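Local coordinates for unique short US2 glycoprotein (PDB 1IM3) that helps the virus evade host immunity by redirecting newly made MHC class I heavy chains from the endoplasmic reticulum to the cytosol for proteasomal destruction, at residues F32-D37 with L45-D50; V41-Y46 with D68-F73; A77-L80 with D85-W88. One frame throughout, in Å; residues are numbered along the deposited sequence.

Interaction 1: F32-D37 with L45-D50; sequences FDPKAD and LYVHAD
Phe32 sends its ring to the side remote from its own nitrogen (chi1 -174°), while Val47 has CG1 opposite its carbonyl carbon (chi1 -46°) and CG2 between N and C. Together these rotations set the CG2 methyl of Val47 against CE2 of the Phe32 ring at 3.9 Å, the two side chains crossing at about a right angle, and turn CG1 of the same valine to CG of Pro34 at 4.1 Å. Val47 thus touches both residues, one with each methyl.

Pro34 also meets Leu45 through the backbone. Leu45 N donates to Pro34 O over 2.8 Å, with a nearly straight N-H...O angle of 165°, although the donor is tilted from the carbonyl plane. Leu45 CG then lies 3.7 Å from Ala36 N, and Leu45 CD2 is 3.9 Å from Ala36 CB. The leucine therefore rests against strand 30-37 just past its own hydrogen bond, and its carbonyl O approaches CG of Pro34 to 3.5 Å.

Away from this apolar side, Lys35 NZ bonds first to Asn44 OD1. It also forms a salt bridge with Asp33, NZ lying 2.9 Å from OD1, though the hydrogen-bond geometry is weak. Asp33 pairs in addition with a basic side chain of a chain of another protein.

Pro34 has no N-H to give, so its backbone can contribute only as an acceptor. Only one hydrogen bond crosses between the two segments; Leu45 O is taken by a basic side chain of a chain of another protein. The remainder rests on apolar contact within the Ig-like sandwich. The charged side is networked with the bound protein, consistent with the role of this lumenal domain in gripping class I molecules.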
loop_
_atom_site.group_PDB
_atom_site.type_symbol
_atom_site.label_atom_id
_atom_site.label_comp_id
_atom_site.label_asym_id
_atom_site.label_seq_id
_atom_site.Cartn_x
_atom_site.Cartn_y
_atom_site.Cartn_z
ATOM N N PHE D 32 -17.803 4.950 10.064
ATOM C CA PHE D 32 -17.751 5.848 11.233
ATOM C C PHE D 32 -16.271 5.867 11.604
ATOM O O PHE D 32 -15.740 4.865 12.069
ATOM C CB PHE D 32 -18.572 5.270 12.387
ATOM C CG PHE D 32 -18.703 6.184 13.573
ATOM C CD1 PHE D 32 -19.505 7.321 13.520
ATOM C CD2 PHE D 32 -18.042 5.896 14.766
ATOM C CE1 PHE D 32 -19.654 8.149 14.632
ATOM C CE2 PHE D 32 -18.190 6.729 15.885
ATOM C CZ PHE D 32 -19.003 7.853 15.804
ATOM N N ASP D 33 -15.612 7.001 11.410
ATOM C CA ASP D 33 -14.169 7.075 11.646
ATOM C C ASP D 33 -13.785 8.183 12.646
ATOM O O ASP D 33 -13.312 9.241 12.258
ATOM C CB ASP D 33 -13.506 7.301 10.274
ATOM C CG ASP D 33 -11.985 7.230 10.317
ATOM O OD1 ASP D 33 -11.406 6.935 11.387
ATOM O OD2 ASP D 33 -11.363 7.473 9.264
ATOM N N PRO D 34 -13.984 7.937 13.945
ATOM C CA PRO D 34 -13.673 8.925 14.988
ATOM C C PRO D 34 -12.195 9.071 15.344
ATOM O O PRO D 34 -11.470 8.089 15.461
ATOM C CB PRO D 34 -14.515 8.450 16.170
ATOM C CG PRO D 34 -14.435 6.973 16.041
ATOM C CD PRO D 34 -14.613 6.743 14.529
ATOM N N LYS D 35 -11.754 10.312 15.494
ATOM C CA LYS D 35 -10.359 10.586 15.849
ATOM C C LYS D 35 -10.268 11.500 17.060
ATOM O O LYS D 35 -11.122 12.362 17.258
ATOM C CB LYS D 35 -9.597 11.285 14.716
ATOM C CG LYS D 35 -9.186 10.452 13.499
ATOM C CD LYS D 35 -10.246 10.486 12.397
ATOM C CE LYS D 35 -9.706 10.092 11.009
ATOM N NZ LYS D 35 -9.186 8.696 10.858
ATOM N N ALA D 36 -9.238 11.291 17.873
ATOM C CA ALA D 36 -9.017 12.140 19.032
ATOM C C ALA D 36 -8.067 13.213 18.516
ATOM O O ALA D 36 -7.116 12.918 17.788
ATOM C CB ALA D 36 -8.355 11.373 20.155
ATOM N N ASP D 37 -8.331 14.464 18.848
ATOM C CA ASP D 37 -7.424 15.518 18.411
ATOM C C ASP D 37 -6.739 16.077 19.646
ATOM O O ASP D 37 -7.406 16.586 20.550
ATOM C CB ASP D 37 -8.166 16.644 17.710
ATOM C CG ASP D 37 -7.223 17.614 17.037
ATOM O OD1 ASP D 37 -6.063 17.735 17.497
ATOM O OD2 ASP D 37 -7.635 18.262 16.054
ATOM N N LEU D 45 -9.804 6.578 17.173
ATOM C CA LEU D 45 -10.519 6.091 18.323
ATOM C C LEU D 45 -11.313 4.905 17.836
ATOM O O LEU D 45 -11.715 4.829 16.677
ATOM C CB LEU D 45 -11.476 7.124 18.853
ATOM C CG LEU D 45 -10.804 8.333 19.508
ATOM C CD1 LEU D 45 -11.859 9.402 19.831
ATOM C CD2 LEU D 45 -10.070 7.885 20.789
ATOM N N TYR D 46 -11.525 3.970 18.749
ATOM C CA TYR D 46 -12.301 2.775 18.468
ATOM C C TYR D 46 -13.491 2.656 19.388
ATOM O O TYR D 46 -13.317 2.620 20.625
ATOM C CB TYR D 46 -11.439 1.565 18.653
ATOM C CG TYR D 46 -10.280 1.723 17.768
ATOM C CD1 TYR D 46 -10.358 1.401 16.410
ATOM C CD2 TYR D 46 -9.086 2.260 18.251
ATOM C CE1 TYR D 46 -9.286 1.596 15.569
ATOM C CE2 TYR D 46 -8.001 2.473 17.411
ATOM C CZ TYR D 46 -8.105 2.131 16.081
ATOM O OH TYR D 46 -6.990 2.332 15.291
ATOM N N VAL D 47 -14.679 2.614 18.781
ATOM C CA VAL D 47 -15.914 2.502 19.520
ATOM C C VAL D 47 -16.611 1.165 19.309
ATOM O O VAL D 47 -16.566 0.597 18.217
ATOM C CB VAL D 47 -16.875 3.632 19.132
ATOM C CG1 VAL D 47 -16.113 4.923 19.133
ATOM C CG2 VAL D 47 -17.538 3.349 17.802
ATOM N N HIS D 48 -17.251 0.682 20.367
ATOM C CA HIS D 48 -17.974 -0.579 20.339
ATOM C C HIS D 48 -19.168 -0.413 19.390
ATOM O O HIS D 48 -19.707 0.697 19.282
ATOM C CB HIS D 48 -18.416 -0.928 21.757
ATOM C CG HIS D 48 -19.017 -2.292 21.882
ATOM N ND1 HIS D 48 -20.312 -2.571 21.506
ATOM C CD2 HIS D 48 -18.488 -3.463 22.313
ATOM C CE1 HIS D 48 -20.554 -3.856 21.698
ATOM N NE2 HIS D 48 -19.463 -4.419 22.186
ATOM N N ALA D 49 -19.556 -1.481 18.703
ATOM C CA ALA D 49 -20.660 -1.397 17.740
ATOM C C ALA D 49 -21.975 -0.939 18.372
ATOM O O ALA D 49 -22.813 -0.339 17.695
ATOM C CB ALA D 49 -20.850 -2.758 17.006
ATOM N N ASP D 50 -22.163 -1.211 19.655
ATOM C CA ASP D 50 -23.407 -0.825 20.310
ATOM C C ASP D 50 -23.567 0.699 20.375
ATOM O O ASP D 50 -24.672 1.212 20.576
ATOM C CB ASP D 50 -23.495 -1.375 21.744
ATOM C CG ASP D 50 -23.688 -2.877 21.804
ATOM O OD1 ASP D 50 -23.914 -3.530 20.750
ATOM O OD2 ASP D 50 -23.621 -3.383 22.942
#

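Interaction 2: V41-Y46 with D68-F73; sequences VGENLY and DVMPIF
Glu43 makes the first contact with segment 68-73. Its CG sits between the backbone N and the carbonyl carbon (chi1 53°), and the chain runs extended from there, which carries OE1 to within 3.9 Å of Met70 SD. The two side chains cross at about a right angle. At that separation of carboxylate oxygen and sulfur the approach is loose, and no bond is implied. The polar partner of OE1 is the hydroxyl of Tyr38, a residue that also packs on Met70, so the Glu43 end is positioned from outside the two segments.

Asn44 follows, its ND2 bonding to the backbone of a chain of another protein.

Leu45 brings the chain back inward. With CG anti to its carbonyl carbon (chi1 -70°), it presents one methyl to each of two partners: CD2 lies 4.3 Å from Val69 CG1, and CD1 lies 4.3 Å from Phe73 CE1, approaching the ring obliquely. Both contacts are apolar and rather long, and no hydrogen bond crosses between the segments. Along the chain, a type I beta turn from Met70 to Phe73, closed by Phe73 N to Met70 O at 3.0 Å, links Val69 to Phe73, the two residues that touch Leu45.

The contact lies at one end of the Ig-like sandwich. Strand 42-44 is outermost in its sheet within this chain, beside strand 30-37, whereas the loop connects strand 59-68 of the other sheet to strand 75-82. Leu45 and Val69 both reach Leu17 of strand 16-25, and Val69 and Phe73 touch Ile12 of strand 3-12, in the same sheet as strand 59-68. Phe73 also touches Ala36 of strand 30-37 in the opposing sheet, so side chains from both sheets meet here.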
loop_
_atom_site.group_PDB
_atom_site.type_symbol
_atom_site.label_atom_id
_atom_site.label_comp_id
_atom_site.label_asym_id
_atom_site.label_seq_id
_atom_site.Cartn_x
_atom_site.Cartn_y
_atom_site.Cartn_z
ATOM N N VAL D 41 -1.989 17.003 16.475
ATOM C CA VAL D 41 -1.743 15.593 16.202
ATOM C C VAL D 41 -2.751 14.765 16.989
ATOM O O VAL D 41 -3.223 15.190 18.057
ATOM C CB VAL D 41 -0.301 15.164 16.605
ATOM C CG1 VAL D 41 -0.127 15.246 18.121
ATOM C CG2 VAL D 41 -0.015 13.738 16.096
ATOM N N GLY D 42 -3.088 13.590 16.459
ATOM C CA GLY D 42 -4.043 12.745 17.144
ATOM C C GLY D 42 -3.889 11.277 16.839
ATOM O O GLY D 42 -2.805 10.805 16.509
ATOM N N GLU D 43 -4.987 10.548 16.979
ATOM C CA GLU D 43 -4.995 9.130 16.696
ATOM C C GLU D 43 -6.426 8.664 16.582
ATOM O O GLU D 43 -7.359 9.314 17.052
ATOM C CB GLU D 43 -4.277 8.340 17.791
ATOM C CG GLU D 43 -4.770 8.621 19.184
ATOM C CD GLU D 43 -4.173 7.674 20.197
ATOM O OE1 GLU D 43 -3.956 8.095 21.349
ATOM O OE2 GLU D 43 -3.930 6.504 19.840
ATOM N N ASN D 44 -6.589 7.525 15.938
ATOM C CA ASN D 44 -7.897 6.957 15.746
ATOM C C ASN D 44 -8.487 6.444 17.047
ATOM O O ASN D 44 -7.766 5.964 17.915
ATOM C CB ASN D 44 -7.798 5.837 14.703
ATOM C CG ASN D 44 -7.633 6.377 13.300
ATOM O OD1 ASN D 44 -7.976 7.526 13.025
ATOM N ND2 ASN D 44 -7.121 5.554 12.404
ATOM N N LEU D 45 -9.804 6.578 17.173
ATOM C CA LEU D 45 -10.519 6.091 18.323
ATOM C C LEU D 45 -11.313 4.905 17.836
ATOM O O LEU D 45 -11.715 4.829 16.677
ATOM C CB LEU D 45 -11.476 7.124 18.853
ATOM C CG LEU D 45 -10.804 8.333 19.508
ATOM C CD1 LEU D 45 -11.859 9.402 19.831
ATOM C CD2 LEU D 45 -10.070 7.885 20.789
ATOM N N TYR D 46 -11.525 3.970 18.749
ATOM C CA TYR D 46 -12.301 2.775 18.468
ATOM C C TYR D 46 -13.491 2.656 19.388
ATOM O O TYR D 46 -13.317 2.620 20.625
ATOM C CB TYR D 46 -11.439 1.565 18.653
ATOM C CG TYR D 46 -10.280 1.723 17.768
ATOM C CD1 TYR D 46 -10.358 1.401 16.410
ATOM C CD2 TYR D 46 -9.086 2.260 18.251
ATOM C CE1 TYR D 46 -9.286 1.596 15.569
ATOM C CE2 TYR D 46 -8.001 2.473 17.411
ATOM C CZ TYR D 46 -8.105 2.131 16.081
ATOM O OH TYR D 46 -6.990 2.332 15.291
ATOM N N ASP D 68 -12.243 5.834 26.940
ATOM C CA ASP D 68 -11.057 6.399 27.568
ATOM C C ASP D 68 -10.293 7.249 26.572
ATOM O O ASP D 68 -9.927 6.788 25.504
ATOM C CB ASP D 68 -10.099 5.316 28.087
ATOM C CG ASP D 68 -10.660 4.530 29.257
ATOM O OD1 ASP D 68 -11.528 5.049 29.994
ATOM O OD2 ASP D 68 -10.205 3.379 29.448
ATOM N N VAL D 69 -10.094 8.510 26.894
ATOM C CA VAL D 69 -9.294 9.334 26.021
ATOM C C VAL D 69 -8.233 9.867 26.920
ATOM O O VAL D 69 -8.438 10.104 28.106
ATOM C CB VAL D 69 -10.028 10.534 25.422
ATOM C CG1 VAL D 69 -11.058 10.054 24.403
ATOM C CG2 VAL D 69 -10.637 11.376 26.538
ATOM N N MET D 70 -7.073 10.033 26.354
ATOM C CA MET D 70 -5.977 10.561 27.112
ATOM C C MET D 70 -6.277 11.975 27.601
ATOM O O MET D 70 -7.151 12.664 27.066
ATOM C CB MET D 70 -4.735 10.567 26.247
ATOM C CG MET D 70 -4.283 9.186 25.853
ATOM S SD MET D 70 -2.812 9.336 24.864
ATOM C CE MET D 70 -1.571 9.156 26.115
ATOM N N PRO D 71 -5.556 12.421 28.641
ATOM C CA PRO D 71 -5.725 13.758 29.224
ATOM C C PRO D 71 -5.490 14.844 28.180
ATOM O O PRO D 71 -6.119 15.905 28.199
ATOM C CB PRO D 71 -4.667 13.787 30.319
ATOM C CG PRO D 71 -4.587 12.347 30.740
ATOM C CD PRO D 71 -4.592 11.626 29.421
ATOM N N ILE D 72 -4.576 14.564 27.264
ATOM C CA ILE D 72 -4.236 15.496 26.198
ATOM C C ILE D 72 -5.404 15.751 25.248
ATOM O O ILE D 72 -5.315 16.591 24.358
ATOM C CB ILE D 72 -3.105 14.942 25.337
ATOM C CG1 ILE D 72 -2.122 14.162 26.203
ATOM C CG2 ILE D 72 -2.399 16.072 24.626
ATOM C CD1 ILE D 72 -1.150 13.331 25.389
ATOM N N PHE D 73 -6.497 15.022 25.417
ATOM C CA PHE D 73 -7.620 15.199 24.518
ATOM C C PHE D 73 -8.104 16.625 24.418
ATOM O O PHE D 73 -8.345 17.305 25.410
ATOM C CB PHE D 73 -8.806 14.323 24.918
ATOM C CG PHE D 73 -9.861 14.205 23.844
ATOM C CD1 PHE D 73 -9.799 13.183 22.906
ATOM C CD2 PHE D 73 -10.923 15.102 23.786
ATOM C CE1 PHE D 73 -10.786 13.045 21.926
ATOM C CE2 PHE D 73 -11.916 14.974 22.810
ATOM C CZ PHE D 73 -11.847 13.942 21.880
#

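Interaction 3: A77-L80 with D85-W88; sequences ALRL and DVIW
Leu80 and Ile87 are joined by two backbone hydrogen bonds: Leu80 N to Ile87 O and Ile87 N to Leu80 O, each 2.9 Å long. The bonds are reciprocal, which makes this a hydrogen-bonded antiparallel pair; both N-H...O angles, 161° and 163°, are near straight. Weaker CA-H...O contacts flank it, from Trp88 CA to Leu78 O at 3.3 Å and from Val86 CA to Leu80 O.

Strands 75-82 and 85-91 form a beta hairpin, and these segments run at 170° with axes 4.8 Å apart. Strand 85-91 is the outermost of its sheet within this Ig-like chain.

Arg79 and Trp88 make the neighbouring non-hydrogen-bonded pair, and their side chains share one face of the sheet. Arg79 CB stands over the six-membered ring of Trp88, 3.8 Å from its centroid, in a CH-pi contact. From there the arginine runs extended, so CD passes 3.7 Å from CZ2 of Trp88, and NH1 goes on to a salt bridge with Asp33 and to backbone of a chain of another protein. Ala77 CB meets the indole at its edge, 4.2 Å from Trp88 CZ3. On the other face, Leu80 CB touches Ile87 CG1 at 3.9 Å.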
loop_
_atom_site.group_PDB
_atom_site.type_symbol
_atom_site.label_atom_id
_atom_site.label_comp_id
_atom_site.label_asym_id
_atom_site.label_seq_id
_atom_site.Cartn_x
_atom_site.Cartn_y
_atom_site.Cartn_z
ATOM N N ALA D 77 -12.487 14.728 16.331
ATOM C CA ALA D 77 -12.498 14.941 14.886
ATOM C C ALA D 77 -13.211 13.711 14.340
ATOM O O ALA D 77 -12.701 12.599 14.416
ATOM C CB ALA D 77 -11.093 15.016 14.327
ATOM N N LEU D 78 -14.392 13.920 13.791
ATOM C CA LEU D 78 -15.188 12.821 13.291
ATOM C C LEU D 78 -15.262 12.770 11.779
ATOM O O LEU D 78 -15.929 13.596 11.155
ATOM C CB LEU D 78 -16.593 12.925 13.882
ATOM C CG LEU D 78 -17.556 11.764 13.660
ATOM C CD1 LEU D 78 -16.906 10.457 14.104
ATOM C CD2 LEU D 78 -18.843 12.029 14.459
ATOM N N ARG D 79 -14.566 11.809 11.183
ATOM C CA ARG D 79 -14.595 11.642 9.738
ATOM C C ARG D 79 -15.698 10.642 9.432
ATOM O O ARG D 79 -15.767 9.578 10.027
ATOM C CB ARG D 79 -13.249 11.122 9.212
ATOM C CG ARG D 79 -13.242 10.767 7.717
ATOM C CD ARG D 79 -11.861 10.323 7.207
ATOM N NE ARG D 79 -11.922 9.885 5.814
ATOM C CZ ARG D 79 -12.146 8.630 5.427
ATOM N NH1 ARG D 79 -12.325 7.651 6.322
ATOM N NH2 ARG D 79 -12.204 8.357 4.141
ATOM N N LEU D 80 -16.582 10.999 8.518
ATOM C CA LEU D 80 -17.670 10.105 8.172
ATOM C C LEU D 80 -17.719 9.958 6.672
ATOM O O LEU D 80 -17.416 10.903 5.952
ATOM C CB LEU D 80 -19.012 10.681 8.638
ATOM C CG LEU D 80 -19.244 10.909 10.125
ATOM C CD1 LEU D 80 -20.587 11.584 10.319
ATOM C CD2 LEU D 80 -19.209 9.574 10.874
ATOM N N ASP D 85 -19.534 9.786 0.243
ATOM C CA ASP D 85 -19.199 11.190 0.424
ATOM C C ASP D 85 -18.555 11.366 1.781
ATOM O O ASP D 85 -19.092 10.903 2.795
ATOM C CB ASP D 85 -20.443 12.083 0.320
ATOM C CG ASP D 85 -20.975 12.179 -1.108
ATOM O OD1 ASP D 85 -20.149 12.306 -2.052
ATOM O OD2 ASP D 85 -22.218 12.137 -1.283
ATOM N N VAL D 86 -17.412 12.041 1.789
ATOM C CA VAL D 86 -16.665 12.297 3.006
ATOM C C VAL D 86 -17.025 13.637 3.625
ATOM O O VAL D 86 -17.124 14.652 2.939
ATOM C CB VAL D 86 -15.127 12.304 2.719
ATOM C CG1 VAL D 86 -14.340 12.487 4.015
ATOM C CG2 VAL D 86 -14.722 11.019 2.032
ATOM N N ILE D 87 -17.228 13.639 4.928
ATOM C CA ILE D 87 -17.500 14.882 5.635
ATOM C C ILE D 87 -16.834 14.770 6.988
ATOM O O ILE D 87 -16.811 13.685 7.577
ATOM C CB ILE D 87 -19.012 15.139 5.866
ATOM C CG1 ILE D 87 -19.606 14.061 6.755
ATOM C CG2 ILE D 87 -19.741 15.181 4.540
ATOM C CD1 ILE D 87 -21.036 14.320 7.104
ATOM N N TRP D 88 -16.270 15.875 7.456
ATOM C CA TRP D 88 -15.647 15.907 8.757
ATOM C C TRP D 88 -16.499 16.749 9.695
ATOM O O TRP D 88 -16.996 17.802 9.300
ATOM C CB TRP D 88 -14.256 16.528 8.674
ATOM C CG TRP D 88 -13.230 15.669 8.018
ATOM C CD1 TRP D 88 -13.059 15.467 6.677
ATOM C CD2 TRP D 88 -12.186 14.943 8.668
ATOM N NE1 TRP D 88 -11.967 14.667 6.453
ATOM C CE2 TRP D 88 -11.411 14.332 7.660
ATOM C CE3 TRP D 88 -11.823 14.755 10.013
ATOM C CZ2 TRP D 88 -10.284 13.549 7.946
ATOM C CZ3 TRP D 88 -10.697 13.980 10.298
ATOM C CH2 TRP D 88 -9.943 13.385 9.262
#

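In the fold
All three interactions involve one antiparallel sheet of the Ig-like sandwich, ordered 42-44, 30-37, 75-82, 85-91. Interactions 1 and 2 have centres about 10 Å apart and share Leu45 and Tyr46; Ala36 N to Glu43 O, 2.8 Å, joins them across adjacent strands. Interaction 3 comes later in the chain, its centre about 12 Å from that of interaction 1, and Lys35 N to Ala77 O, 2.7 Å, continues the sheet between them. The centres of interactions 2 and 3 are about 17 Å apart, and the two adjoin only in sequence. Each contact has residues reaching a chain of another protein, consistent with this sheet contributing to recognition of class I molecules.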